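Putative lipoprotein YcdA (Bacillus subtilis subsp. subtilis str. 168, PDB 4R4G) is of unknown function but is probably a membrane-anchored lipoprotein, with an Ig-like N-terminal domain joined by a kinked helix to a mixed alpha-beta C-terminal domain. Local coordinates at residues L150-D155 and E167-A172; V156-K161 and N179-S184; A185-L190 and T198-K203; N210-G215 and Q277-E282. All blocks are in the same frame, centred on the assembly; numbering follows the deposited sequence.

All four contacts lie in the C-terminal domain. Following the chain, helix 145-157 enters both contact 1 and contact 2. Contact 1 closes the short loop back from helix 165-170, and contact 2 closes a longer one back from helix 174-192. These two cross, because segment 156-161 falls between the two halves of contact 1. Contact 3 follows in series and folds segment 198-203 back onto helix 174-192. Contact 4 comes last and closes the longest loop. It brings helix 268-283 to helix 203-219, enclosing strands 221-230 and 233-244 and helix 248-260. Lys213 of contact 4 reaches Asn182 and Leu157 of contact 2, so contacts 2 and 4 touch. Together they tie five helices of the domain.

Contact 1 of 4, residues L150-D155 and E167-A172; sequences LSAYVD and EKITGA
The ring of Tyr153 meets Thr170 at a slant. The methyl CG2 of Thr170 lies 3.4 Å from CE2 of Tyr153 and 3.8 Å from its CD2. Phe166 also packs on this ring, edge to face. At the phenol end, Ala172 CB comes within 3.8 Å of Tyr153 OH. Further back, Ala152 points toward the other helix and brings its CB to 4.4 Å from Ile169 CG2.

The first torsion of Thr170 (chi1 65°) places OG1 between the backbone N and the carbonyl carbon. This turns CG2 to the tyrosine and keeps the hydroxyl on its own backbone. OG1 donates to Phe166 O and accepts from Ala172 N at 3.3 Å, an ST turn. The positive phi of Gly171 takes the chain out of the helix. An alanine at Tyr153 would remove the ring and is likely to open a gap beside Thr170 CG2 and Phe166, with Leu309 N losing its weak bond to the phenol oxygen. Helices 145-157 and 165-170 therefore meet through apolar surfaces, while the hydroxyl of the buried threonine is satisfied by the backbone of Phe166 and Ala172.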
loop_
_atom_site.group_PDB
_atom_site.type_symbol
_atom_site.label_atom_id
_atom_site.label_comp_id
_atom_site.label_asym_id
_atom_site.label_seq_id
_atom_site.Cartn_x
_atom_site.Cartn_y
_atom_site.Cartn_z
ATOM N N LEU A 150 -6.929 0.873 1.500
ATOM C CA LEU A 150 -7.349 0.568 0.120
ATOM C C LEU A 150 -8.416 -0.545 0.092
ATOM O O LEU A 150 -9.390 -0.450 -0.660
ATOM C CB LEU A 150 -6.184 0.197 -0.807
ATOM C CG LEU A 150 -6.643 -0.214 -2.211
ATOM C CD1 LEU A 150 -7.213 0.969 -2.986
ATOM C CD2 LEU A 150 -5.575 -0.914 -2.976
ATOM N N SER A 151 -8.243 -1.577 0.931
ATOM C CA SER A 151 -9.179 -2.693 1.046
ATOM C C SER A 151 -10.545 -2.199 1.562
ATOM O O SER A 151 -11.565 -2.698 1.079
ATOM C CB SER A 151 -8.605 -3.778 1.957
ATOM O OG SER A 151 -9.324 -4.996 1.863
ATOM N N ALA A 152 -10.568 -1.208 2.505
ATOM C CA ALA A 152 -11.801 -0.599 3.051
ATOM C C ALA A 152 -12.580 0.131 1.952
ATOM O O ALA A 152 -13.803 0.037 1.909
ATOM C CB ALA A 152 -11.467 0.366 4.179
ATOM N N TYR A 153 -11.860 0.831 1.047
ATOM C CA TYR A 153 -12.418 1.523 -0.106
ATOM C C TYR A 153 -13.093 0.516 -1.013
ATOM O O TYR A 153 -14.218 0.747 -1.426
ATOM C CB TYR A 153 -11.322 2.280 -0.876
ATOM C CG TYR A 153 -11.155 3.728 -0.476
ATOM C CD1 TYR A 153 -11.917 4.729 -1.068
ATOM C CD2 TYR A 153 -10.204 4.106 0.469
ATOM C CE1 TYR A 153 -11.742 6.067 -0.729
ATOM C CE2 TYR A 153 -10.022 5.444 0.819
ATOM C CZ TYR A 153 -10.799 6.420 0.223
ATOM O OH TYR A 153 -10.636 7.735 0.577
ATOM N N VAL A 154 -12.433 -0.623 -1.281
ATOM C CA VAL A 154 -12.947 -1.712 -2.122
ATOM C C VAL A 154 -14.219 -2.294 -1.471
ATOM O O VAL A 154 -15.239 -2.460 -2.151
ATOM C CB VAL A 154 -11.855 -2.788 -2.410
ATOM C CG1 VAL A 154 -12.446 -4.041 -3.056
ATOM C CG2 VAL A 154 -10.772 -2.216 -3.307
ATOM N N ASP A 155 -14.179 -2.516 -0.157
ATOM C CA ASP A 155 -15.310 -3.050 0.599
ATOM C C ASP A 155 -16.578 -2.199 0.424
ATOM O O ASP A 155 -17.613 -2.719 -0.015
ATOM C CB ASP A 155 -14.944 -3.146 2.090
ATOM C CG ASP A 155 -14.277 -4.434 2.532
ATOM O OD1 ASP A 155 -13.827 -5.210 1.657
ATOM O OD2 ASP A 155 -14.226 -4.679 3.747
ATOM N N GLU A 167 -14.560 5.227 7.966
ATOM C CA GLU A 167 -14.376 6.629 8.317
ATOM C C GLU A 167 -13.093 6.807 9.149
ATOM O O GLU A 167 -12.252 7.626 8.775
ATOM C CB GLU A 167 -15.603 7.165 9.055
ATOM C CG GLU A 167 -16.913 6.845 8.340
ATOM C CD GLU A 167 -17.782 8.019 7.929
ATOM O OE1 GLU A 167 -17.548 9.153 8.411
ATOM O OE2 GLU A 167 -18.724 7.796 7.136
ATOM N N LYS A 168 -12.899 5.973 10.200
ATOM C CA LYS A 168 -11.731 6.014 11.098
ATOM C C LYS A 168 -10.412 5.870 10.343
ATOM O O LYS A 168 -9.476 6.637 10.571
ATOM C CB LYS A 168 -11.804 4.905 12.184
ATOM C CG LYS A 168 -13.088 4.868 13.030
ATOM C CD LYS A 168 -13.351 3.472 13.639
ATOM C CE LYS A 168 -14.732 3.337 14.251
ATOM N NZ LYS A 168 -15.072 1.919 14.543
ATOM N N ILE A 169 -10.350 4.883 9.449
ATOM C CA ILE A 169 -9.175 4.503 8.678
ATOM C C ILE A 169 -8.862 5.500 7.538
ATOM O O ILE A 169 -7.695 5.813 7.345
ATOM C CB ILE A 169 -9.420 3.042 8.168
ATOM C CG1 ILE A 169 -8.998 2.019 9.240
ATOM C CG2 ILE A 169 -8.798 2.719 6.812
ATOM C CD1 ILE A 169 -9.305 0.501 8.865
ATOM N N THR A 170 -9.868 5.976 6.792
ATOM C CA THR A 170 -9.657 6.818 5.602
ATOM C C THR A 170 -9.832 8.335 5.790
ATOM O O THR A 170 -9.184 9.102 5.083
ATOM C CB THR A 170 -10.628 6.401 4.489
ATOM O OG1 THR A 170 -11.941 6.678 4.949
ATOM C CG2 THR A 170 -10.534 4.932 4.134
ATOM N N GLY A 171 -10.759 8.750 6.641
ATOM C CA GLY A 171 -11.068 10.163 6.825
ATOM C C GLY A 171 -12.190 10.667 5.931
ATOM O O GLY A 171 -12.720 11.748 6.175
ATOM N N ALA A 172 -12.562 9.893 4.883
ATOM C CA ALA A 172 -13.644 10.197 3.932
ATOM C C ALA A 172 -14.967 9.744 4.513
ATOM O O ALA A 172 -14.949 8.928 5.429
ATOM C CB ALA A 172 -13.383 9.482 2.606
#

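Contact 2 of 4, residues V156-K161 and N179-S184; sequences VLLFGK and NDFNES
The two backbones come nearest at Leu157 and Phe181, with CA atoms 7.0 Å apart. Segment 179-184 is regular helix. In segment 156-161 the chain leaves helical angles at Gly160, whose phi is positive.

Phe181 points toward the other segment and carries the contact. Its CG is anti to the backbone N (chi1 177°), which extends the ring across to Leu157 and Leu158. Leu157 CB lies over one face of the ring. The methyl CD2 of Leu157 sits 3.8 Å from Phe181 CB, near the root of the side chain. At the far end, Leu158 CD2 reaches Phe181 CZ at 4.0 Å, the two side chains crossing at about a right angle. Leu157 O comes to 3.4 Å from Phe181 CE2. This carbonyl also takes a weak hydrogen bond from Lys213 NZ, which bonds Asn182 OD1 as well. Asn182 OD1 lies at the edge of the phenylalanine ring, in its plane. A serine in place of Phe181 would probably leave both leucines and Val320 without the ring they pack on, and open a gap between the helices.

The contact is helix packing within the DUF5105 domain, where helix 174-192 lies against the C-terminal part of helix 145-157.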
loop_
_atom_site.group_PDB
_atom_site.type_symbol
_atom_site.label_atom_id
_atom_site.label_comp_id
_atom_site.label_asym_id
_atom_site.label_seq_id
_atom_site.Cartn_x
_atom_site.Cartn_y
_atom_site.Cartn_z
ATOM N N VAL A 156 -16.481 -0.885 0.714
ATOM C CA VAL A 156 -17.626 0.024 0.650
ATOM C C VAL A 156 -18.049 0.340 -0.788
ATOM O O VAL A 156 -19.253 0.362 -1.044
ATOM C CB VAL A 156 -17.437 1.325 1.475
ATOM C CG1 VAL A 156 -17.123 1.007 2.930
ATOM C CG2 VAL A 156 -16.372 2.237 0.883
ATOM N N LEU A 157 -17.097 0.588 -1.708
ATOM C CA LEU A 157 -17.411 0.968 -3.081
ATOM C C LEU A 157 -17.727 -0.161 -3.996
ATOM O O LEU A 157 -18.656 -0.032 -4.784
ATOM C CB LEU A 157 -16.266 1.729 -3.742
ATOM C CG LEU A 157 -15.833 3.061 -3.185
ATOM C CD1 LEU A 157 -14.671 3.563 -3.976
ATOM C CD2 LEU A 157 -16.961 4.064 -3.200
ATOM N N LEU A 158 -16.887 -1.201 -4.024
ATOM C CA LEU A 158 -17.046 -2.272 -5.001
ATOM C C LEU A 158 -17.847 -3.449 -4.489
ATOM O O LEU A 158 -18.607 -4.032 -5.258
ATOM C CB LEU A 158 -15.660 -2.738 -5.474
ATOM C CG LEU A 158 -14.917 -1.708 -6.326
ATOM C CD1 LEU A 158 -13.480 -1.921 -6.274
ATOM C CD2 LEU A 158 -15.383 -1.730 -7.764
ATOM N N PHE A 159 -17.690 -3.800 -3.214
ATOM C CA PHE A 159 -18.374 -4.957 -2.655
ATOM C C PHE A 159 -19.696 -4.617 -2.004
ATOM O O PHE A 159 -20.455 -5.528 -1.683
ATOM C CB PHE A 159 -17.468 -5.667 -1.635
ATOM C CG PHE A 159 -16.199 -6.281 -2.188
ATOM C CD1 PHE A 159 -16.027 -6.464 -3.555
ATOM C CD2 PHE A 159 -15.174 -6.676 -1.339
ATOM C CE1 PHE A 159 -14.862 -7.040 -4.057
ATOM C CE2 PHE A 159 -14.003 -7.234 -1.843
ATOM C CZ PHE A 159 -13.857 -7.414 -3.198
ATOM N N GLY A 160 -19.964 -3.334 -1.792
ATOM C CA GLY A 160 -21.172 -2.879 -1.107
ATOM C C GLY A 160 -21.197 -3.301 0.355
ATOM O O GLY A 160 -22.217 -3.168 1.023
ATOM N N LYS A 161 -20.070 -3.811 0.863
ATOM C CA LYS A 161 -19.900 -4.294 2.223
ATOM C C LYS A 161 -19.900 -3.132 3.212
ATOM O O LYS A 161 -19.542 -2.004 2.859
ATOM C CB LYS A 161 -18.573 -5.084 2.317
ATOM C CG LYS A 161 -18.540 -6.194 3.370
ATOM C CD LYS A 161 -17.257 -7.035 3.266
ATOM C CE LYS A 161 -16.970 -7.848 4.515
ATOM N NZ LYS A 161 -15.545 -8.288 4.594
ATOM N N ASN A 179 -22.249 7.217 -2.962
ATOM C CA ASN A 179 -23.298 7.813 -3.784
ATOM C C ASN A 179 -22.710 8.413 -5.050
ATOM O O ASN A 179 -23.258 8.207 -6.138
ATOM C CB ASN A 179 -24.089 8.857 -2.998
ATOM C CG ASN A 179 -25.181 8.251 -2.151
ATOM O OD1 ASN A 179 -24.943 7.418 -1.265
ATOM N ND2 ASN A 179 -26.412 8.646 -2.420
ATOM N N ASP A 180 -21.566 9.100 -4.919
ATOM C CA ASP A 180 -20.874 9.673 -6.069
ATOM C C ASP A 180 -20.424 8.566 -7.017
ATOM O O ASP A 180 -20.641 8.686 -8.226
ATOM C CB ASP A 180 -19.678 10.536 -5.631
ATOM C CG ASP A 180 -20.022 11.878 -4.994
ATOM O OD1 ASP A 180 -21.229 12.276 -5.027
ATOM O OD2 ASP A 180 -19.096 12.535 -4.470
ATOM N N PHE A 181 -19.863 7.461 -6.455
ATOM C CA PHE A 181 -19.392 6.301 -7.216
ATOM C C PHE A 181 -20.539 5.654 -7.959
ATOM O O PHE A 181 -20.426 5.464 -9.161
ATOM C CB PHE A 181 -18.675 5.271 -6.313
ATOM C CG PHE A 181 -18.234 4.007 -7.031
ATOM C CD1 PHE A 181 -17.019 3.958 -7.710
ATOM C CD2 PHE A 181 -19.039 2.865 -7.026
ATOM C CE1 PHE A 181 -16.626 2.797 -8.386
ATOM C CE2 PHE A 181 -18.644 1.708 -7.701
ATOM C CZ PHE A 181 -17.440 1.680 -8.370
ATOM N N ASN A 182 -21.635 5.330 -7.257
ATOM C CA ASN A 182 -22.837 4.731 -7.828
ATOM C C ASN A 182 -23.448 5.588 -8.932
ATOM O O ASN A 182 -23.923 5.043 -9.921
ATOM C CB ASN A 182 -23.864 4.479 -6.734
ATOM C CG ASN A 182 -23.438 3.388 -5.784
ATOM O OD1 ASN A 182 -22.467 2.676 -6.014
ATOM N ND2 ASN A 182 -24.140 3.238 -4.684
ATOM N N GLU A 183 -23.424 6.913 -8.793
ATOM C CA GLU A 183 -23.995 7.763 -9.828
ATOM C C GLU A 183 -23.114 7.762 -11.059
ATOM O O GLU A 183 -23.612 7.544 -12.163
ATOM C CB GLU A 183 -24.262 9.183 -9.319
ATOM C CG GLU A 183 -25.516 9.283 -8.452
ATOM C CD GLU A 183 -26.787 8.614 -8.951
ATOM O OE1 GLU A 183 -27.163 8.821 -10.129
ATOM O OE2 GLU A 183 -27.410 7.879 -8.151
ATOM N N SER A 184 -21.806 7.911 -10.860
ATOM C CA SER A 184 -20.801 7.880 -11.916
ATOM C C SER A 184 -20.872 6.537 -12.667
ATOM O O SER A 184 -20.819 6.525 -13.895
ATOM C CB SER A 184 -19.418 8.106 -11.307
ATOM O OG SER A 184 -18.360 7.910 -12.228
#

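Contact 3 of 4, residues A185-L190 and T198-K203; sequences AKDGYL and TYADSK
The side chain of Lys186 leaves its helix toward segment 198-203. Its CB and CG lead out from the helix, and the side chain packs on Leu205 and Val209 of helix 203-219. CD passes 3.3 Å from Ala200 O. A bend about the CG-CD bond (chi3 -75°) keeps CE near the same oxygen. The tip, NZ, donates to Ala200 O at 3.2 Å. It is tilted 17° from the carbonyl plane. NZ also forms a salt bridge with Asp201 OD1 at 3.4 Å, its hydrogen bond weak. Its strongest polar partner is Asp206, and Glu183 forms a further salt bridge. The ammonium thus meets one carbonyl and three carboxylates.

The loop held in this way joins helices 174-192 and 203-219. Ser202 is the N-cap of the second helix. Its OG makes a weak bond to Leu205 N and donates to Tyr199 O at 2.6 Å.

One turn after Lys186, Leu190 covers the apolar part of the loop. Its CD2 touches Tyr199 CB at 3.6 Å, the side chains crossing at about a right angle. Its CD1 meets Ala200 CB at 3.8 Å. On the solvent side, Asp187 OD1 approaches the same alanine methyl.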
loop_
_atom_site.group_PDB
_atom_site.type_symbol
_atom_site.label_atom_id
_atom_site.label_comp_id
_atom_site.label_asym_id
_atom_site.label_seq_id
_atom_site.Cartn_x
_atom_site.Cartn_y
_atom_site.Cartn_z
ATOM N N ALA A 185 -21.058 5.425 -11.920
ATOM C CA ALA A 185 -21.147 4.066 -12.447
ATOM C C ALA A 185 -22.404 3.860 -13.299
ATOM O O ALA A 185 -22.313 3.201 -14.328
ATOM C CB ALA A 185 -21.127 3.068 -11.305
ATOM N N LYS A 186 -23.565 4.406 -12.873
ATOM C CA LYS A 186 -24.834 4.318 -13.594
ATOM C C LYS A 186 -24.782 5.123 -14.879
ATOM O O LYS A 186 -25.245 4.650 -15.920
ATOM C CB LYS A 186 -25.994 4.818 -12.726
ATOM C CG LYS A 186 -26.460 3.813 -11.686
ATOM C CD LYS A 186 -27.768 4.221 -11.037
ATOM C CE LYS A 186 -27.618 5.326 -10.038
ATOM N NZ LYS A 186 -28.918 5.734 -9.472
ATOM N N ASP A 187 -24.225 6.347 -14.796
ATOM C CA ASP A 187 -24.077 7.278 -15.911
ATOM C C ASP A 187 -23.139 6.693 -16.971
ATOM O O ASP A 187 -23.425 6.784 -18.169
ATOM C CB ASP A 187 -23.562 8.642 -15.399
ATOM C CG ASP A 187 -24.580 9.500 -14.641
ATOM O OD1 ASP A 187 -25.665 8.970 -14.267
ATOM O OD2 ASP A 187 -24.291 10.697 -14.412
ATOM N N GLY A 188 -22.067 6.060 -16.511
ATOM C CA GLY A 188 -21.080 5.410 -17.362
ATOM C C GLY A 188 -21.614 4.166 -18.032
ATOM O O GLY A 188 -21.231 3.870 -19.165
ATOM N N TYR A 189 -22.511 3.432 -17.336
ATOM C CA TYR A 189 -23.147 2.220 -17.855
ATOM C C TYR A 189 -24.050 2.584 -19.042
ATOM O O TYR A 189 -23.934 1.970 -20.105
ATOM C CB TYR A 189 -23.941 1.465 -16.753
ATOM C CG TYR A 189 -24.679 0.254 -17.286
ATOM C CD1 TYR A 189 -24.048 -0.983 -17.392
ATOM C CD2 TYR A 189 -25.990 0.357 -17.750
ATOM C CE1 TYR A 189 -24.704 -2.088 -17.937
ATOM C CE2 TYR A 189 -26.649 -0.737 -18.311
ATOM C CZ TYR A 189 -26.005 -1.959 -18.396
ATOM O OH TYR A 189 -26.658 -3.039 -18.940
ATOM N N LEU A 190 -24.940 3.580 -18.850
ATOM C CA LEU A 190 -25.892 4.066 -19.850
ATOM C C LEU A 190 -25.212 4.509 -21.136
ATOM O O LEU A 190 -25.691 4.175 -22.222
ATOM C CB LEU A 190 -26.704 5.238 -19.298
ATOM C CG LEU A 190 -27.711 4.933 -18.217
ATOM C CD1 LEU A 190 -28.365 6.198 -17.755
ATOM C CD2 LEU A 190 -28.764 3.945 -18.699
ATOM N N THR A 198 -32.502 8.750 -19.155
ATOM C CA THR A 198 -33.759 8.614 -18.410
ATOM C C THR A 198 -33.579 7.531 -17.323
ATOM O O THR A 198 -33.756 7.822 -16.134
ATOM C CB THR A 198 -34.925 8.290 -19.382
ATOM O OG1 THR A 198 -34.724 7.002 -19.974
ATOM C CG2 THR A 198 -35.101 9.345 -20.478
ATOM N N TYR A 199 -33.143 6.307 -17.747
ATOM C CA TYR A 199 -32.883 5.102 -16.936
ATOM C C TYR A 199 -31.908 5.332 -15.745
ATOM O O TYR A 199 -31.764 4.419 -14.926
ATOM C CB TYR A 199 -32.295 3.969 -17.816
ATOM C CG TYR A 199 -33.248 3.264 -18.760
ATOM C CD1 TYR A 199 -34.121 2.282 -18.297
ATOM C CD2 TYR A 199 -33.186 3.482 -20.135
ATOM C CE1 TYR A 199 -34.978 1.607 -19.165
ATOM C CE2 TYR A 199 -34.033 2.807 -21.014
ATOM C CZ TYR A 199 -34.927 1.869 -20.524
ATOM O OH TYR A 199 -35.767 1.193 -21.380
ATOM N N ALA A 200 -31.232 6.521 -15.664
ATOM C CA ALA A 200 -30.243 6.877 -14.624
ATOM C C ALA A 200 -30.809 6.766 -13.203
ATOM O O ALA A 200 -30.151 6.168 -12.345
ATOM C CB ALA A 200 -29.695 8.278 -14.855
ATOM N N ASP A 201 -32.026 7.315 -12.954
ATOM C CA ASP A 201 -32.641 7.204 -11.635
ATOM C C ASP A 201 -33.862 6.294 -11.750
ATOM O O ASP A 201 -35.010 6.748 -11.711
ATOM C CB ASP A 201 -32.942 8.582 -10.992
ATOM C CG ASP A 201 -31.772 9.198 -10.195
ATOM O OD1 ASP A 201 -30.943 8.423 -9.631
ATOM O OD2 ASP A 201 -31.713 10.444 -10.093
ATOM N N SER A 202 -33.573 4.983 -11.942
ATOM C CA SER A 202 -34.538 3.890 -12.074
ATOM C C SER A 202 -34.121 2.688 -11.235
ATOM O O SER A 202 -32.929 2.472 -11.021
ATOM C CB SER A 202 -34.691 3.470 -13.535
ATOM O OG SER A 202 -33.574 2.748 -14.023
ATOM N N LYS A 203 -35.111 1.893 -10.792
ATOM C CA LYS A 203 -34.953 0.663 -10.007
ATOM C C LYS A 203 -34.015 -0.296 -10.740
ATOM O O LYS A 203 -33.139 -0.879 -10.109
ATOM C CB LYS A 203 -36.340 -0.005 -9.780
ATOM C CG LYS A 203 -36.394 -1.178 -8.774
ATOM C CD LYS A 203 -37.627 -2.091 -9.002
ATOM C CE LYS A 203 -38.016 -2.936 -7.802
ATOM N NZ LYS A 203 -37.047 -4.033 -7.524
#

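Contact 4 of 4, residues N210-G215 and Q277-E282; sequences NGIKEG and QVYPEE
The backbones of Gly211 and Pro280 come together with CA atoms 4.5 Å apart, a close approach of helices 203-219 and 268-283. Gly211 CA lies 4.2 Å from Pro280 CB. A side chain on Gly211 would probably collide with Pro280 CB, and its absence is consistent with this close approach. Helix 268-283 is kinked here, since the proline nitrogen carries no hydrogen to bond to the turn before. The helical bonding resumes beyond it, with Glu282 N bonded to Val278 O.

Beside the close point, Ile212 and Tyr279 pack together. Ile212 CD1 and CG1 both lie 4.0 Å from Tyr279 CE1, and the ring is met at a slant. The ring is carried there because Tyr279 CG stands anti to the backbone N (chi1 -169°). Tyr279 also packs on Leu248 and Ile252 of helix 248-260 and on Ile208, which touches Pro280 too.

The charged groups Glu214 OE1 and Glu281 OE1 stay 6.6 Å apart. Each glutamate has a salt bridge of its own, Glu214 with Lys218 and Glu281 with Lys284. The contact itself is apolar: a glycine against a proline ring, and Ile212 against the Tyr279 ring.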
loop_
_atom_site.group_PDB
_atom_site.type_symbol
_atom_site.label_atom_id
_atom_site.label_comp_id
_atom_site.label_asym_id
_atom_site.label_seq_id
_atom_site.Cartn_x
_atom_site.Cartn_y
_atom_site.Cartn_z
ATOM N N ASN A 210 -26.370 -2.734 -7.388
ATOM C CA ASN A 210 -26.450 -3.559 -6.193
ATOM C C ASN A 210 -26.162 -5.042 -6.494
ATOM O O ASN A 210 -25.533 -5.714 -5.669
ATOM C CB ASN A 210 -27.787 -3.373 -5.500
ATOM C CG ASN A 210 -27.989 -1.973 -4.945
ATOM O OD1 ASN A 210 -27.032 -1.222 -4.659
ATOM N ND2 ASN A 210 -29.252 -1.592 -4.779
ATOM N N GLY A 211 -26.550 -5.507 -7.681
ATOM C CA GLY A 211 -26.282 -6.868 -8.137
ATOM C C GLY A 211 -24.815 -7.095 -8.452
ATOM O O GLY A 211 -24.236 -8.079 -7.985
ATOM N N ILE A 212 -24.194 -6.182 -9.237
ATOM C CA ILE A 212 -22.756 -6.233 -9.577
ATOM C C ILE A 212 -21.940 -6.269 -8.282
ATOM O O ILE A 212 -21.094 -7.143 -8.134
ATOM C CB ILE A 212 -22.312 -5.059 -10.500
ATOM C CG1 ILE A 212 -22.802 -5.274 -11.939
ATOM C CG2 ILE A 212 -20.811 -4.884 -10.485
ATOM C CD1 ILE A 212 -22.839 -4.012 -12.754
ATOM N N LYS A 213 -22.235 -5.370 -7.332
ATOM C CA LYS A 213 -21.568 -5.315 -6.024
ATOM C C LYS A 213 -21.729 -6.611 -5.222
ATOM O O LYS A 213 -20.774 -7.040 -4.586
ATOM C CB LYS A 213 -22.073 -4.133 -5.183
ATOM C CG LYS A 213 -21.631 -2.777 -5.701
ATOM C CD LYS A 213 -21.836 -1.718 -4.665
ATOM C CE LYS A 213 -21.665 -0.359 -5.277
ATOM N NZ LYS A 213 -21.434 0.673 -4.229
ATOM N N GLU A 214 -22.901 -7.243 -5.264
ATOM C CA GLU A 214 -23.100 -8.482 -4.518
ATOM C C GLU A 214 -22.270 -9.593 -5.148
ATOM O O GLU A 214 -21.645 -10.365 -4.417
ATOM C CB GLU A 214 -24.575 -8.867 -4.409
ATOM C CG GLU A 214 -24.851 -9.679 -3.149
ATOM C CD GLU A 214 -25.795 -10.859 -3.321
ATOM O OE1 GLU A 214 -26.997 -10.639 -3.613
ATOM O OE2 GLU A 214 -25.333 -12.008 -3.125
ATOM N N GLY A 215 -22.207 -9.597 -6.485
ATOM C CA GLY A 215 -21.416 -10.544 -7.262
ATOM C C GLY A 215 -19.935 -10.409 -6.970
ATOM O O GLY A 215 -19.270 -11.404 -6.673
ATOM N N GLN A 277 -33.338 -6.178 -16.179
ATOM C CA GLN A 277 -33.869 -6.866 -15.010
ATOM C C GLN A 277 -33.109 -8.170 -14.729
ATOM O O GLN A 277 -32.836 -8.459 -13.561
ATOM C CB GLN A 277 -35.361 -7.176 -15.181
ATOM C CG GLN A 277 -36.298 -5.990 -15.003
ATOM C CD GLN A 277 -37.708 -6.291 -15.477
ATOM O OE1 GLN A 277 -38.225 -7.420 -15.352
ATOM N NE2 GLN A 277 -38.369 -5.273 -16.027
ATOM N N VAL A 278 -32.829 -8.988 -15.777
ATOM C CA VAL A 278 -32.128 -10.265 -15.604
ATOM C C VAL A 278 -30.638 -10.051 -15.331
ATOM O O VAL A 278 -30.048 -10.890 -14.644
ATOM C CB VAL A 278 -32.324 -11.281 -16.759
ATOM C CG1 VAL A 278 -33.734 -11.852 -16.764
ATOM C CG2 VAL A 278 -31.961 -10.690 -18.118
ATOM N N TYR A 279 -30.039 -8.943 -15.866
ATOM C CA TYR A 279 -28.616 -8.572 -15.741
ATOM C C TYR A 279 -28.091 -8.832 -14.303
ATOM O O TYR A 279 -27.154 -9.625 -14.173
ATOM C CB TYR A 279 -28.354 -7.105 -16.168
ATOM C CG TYR A 279 -26.885 -6.753 -16.300
ATOM C CD1 TYR A 279 -26.049 -6.713 -15.184
ATOM C CD2 TYR A 279 -26.333 -6.432 -17.533
ATOM C CE1 TYR A 279 -24.688 -6.421 -15.305
ATOM C CE2 TYR A 279 -24.971 -6.144 -17.667
ATOM C CZ TYR A 279 -24.157 -6.114 -16.547
ATOM O OH TYR A 279 -22.819 -5.820 -16.676
ATOM N N PRO A 280 -28.694 -8.243 -13.227
ATOM C CA PRO A 280 -28.197 -8.519 -11.866
ATOM C C PRO A 280 -28.168 -10.002 -11.483
ATOM O O PRO A 280 -27.192 -10.485 -10.905
ATOM C CB PRO A 280 -29.207 -7.784 -10.968
ATOM C CG PRO A 280 -29.805 -6.740 -11.822
ATOM C CD PRO A 280 -29.824 -7.282 -13.196
ATOM N N GLU A 281 -29.235 -10.721 -11.815
ATOM C CA GLU A 281 -29.412 -12.114 -11.428
ATOM C C GLU A 281 -28.454 -13.025 -12.183
ATOM O O GLU A 281 -27.961 -13.996 -11.598
ATOM C CB GLU A 281 -30.889 -12.528 -11.591
ATOM C CG GLU A 281 -31.894 -11.610 -10.864
ATOM C CD GLU A 281 -31.523 -10.987 -9.514
ATOM O OE1 GLU A 281 -31.222 -11.743 -8.560
ATOM O OE2 GLU A 281 -31.549 -9.737 -9.408
ATOM N N GLU A 282 -28.108 -12.653 -13.426
ATOM C CA GLU A 282 -27.165 -13.405 -14.251
ATOM C C GLU A 282 -25.722 -13.085 -13.870
ATOM O O GLU A 282 -24.893 -13.994 -13.872
ATOM C CB GLU A 282 -27.405 -13.156 -15.746
ATOM C CG GLU A 282 -28.653 -13.824 -16.283
ATOM C CD GLU A 282 -28.796 -15.320 -16.045
ATOM O OE1 GLU A 282 -27.842 -16.087 -16.322
ATOM O OE2 GLU A 282 -29.901 -15.724 -15.618
#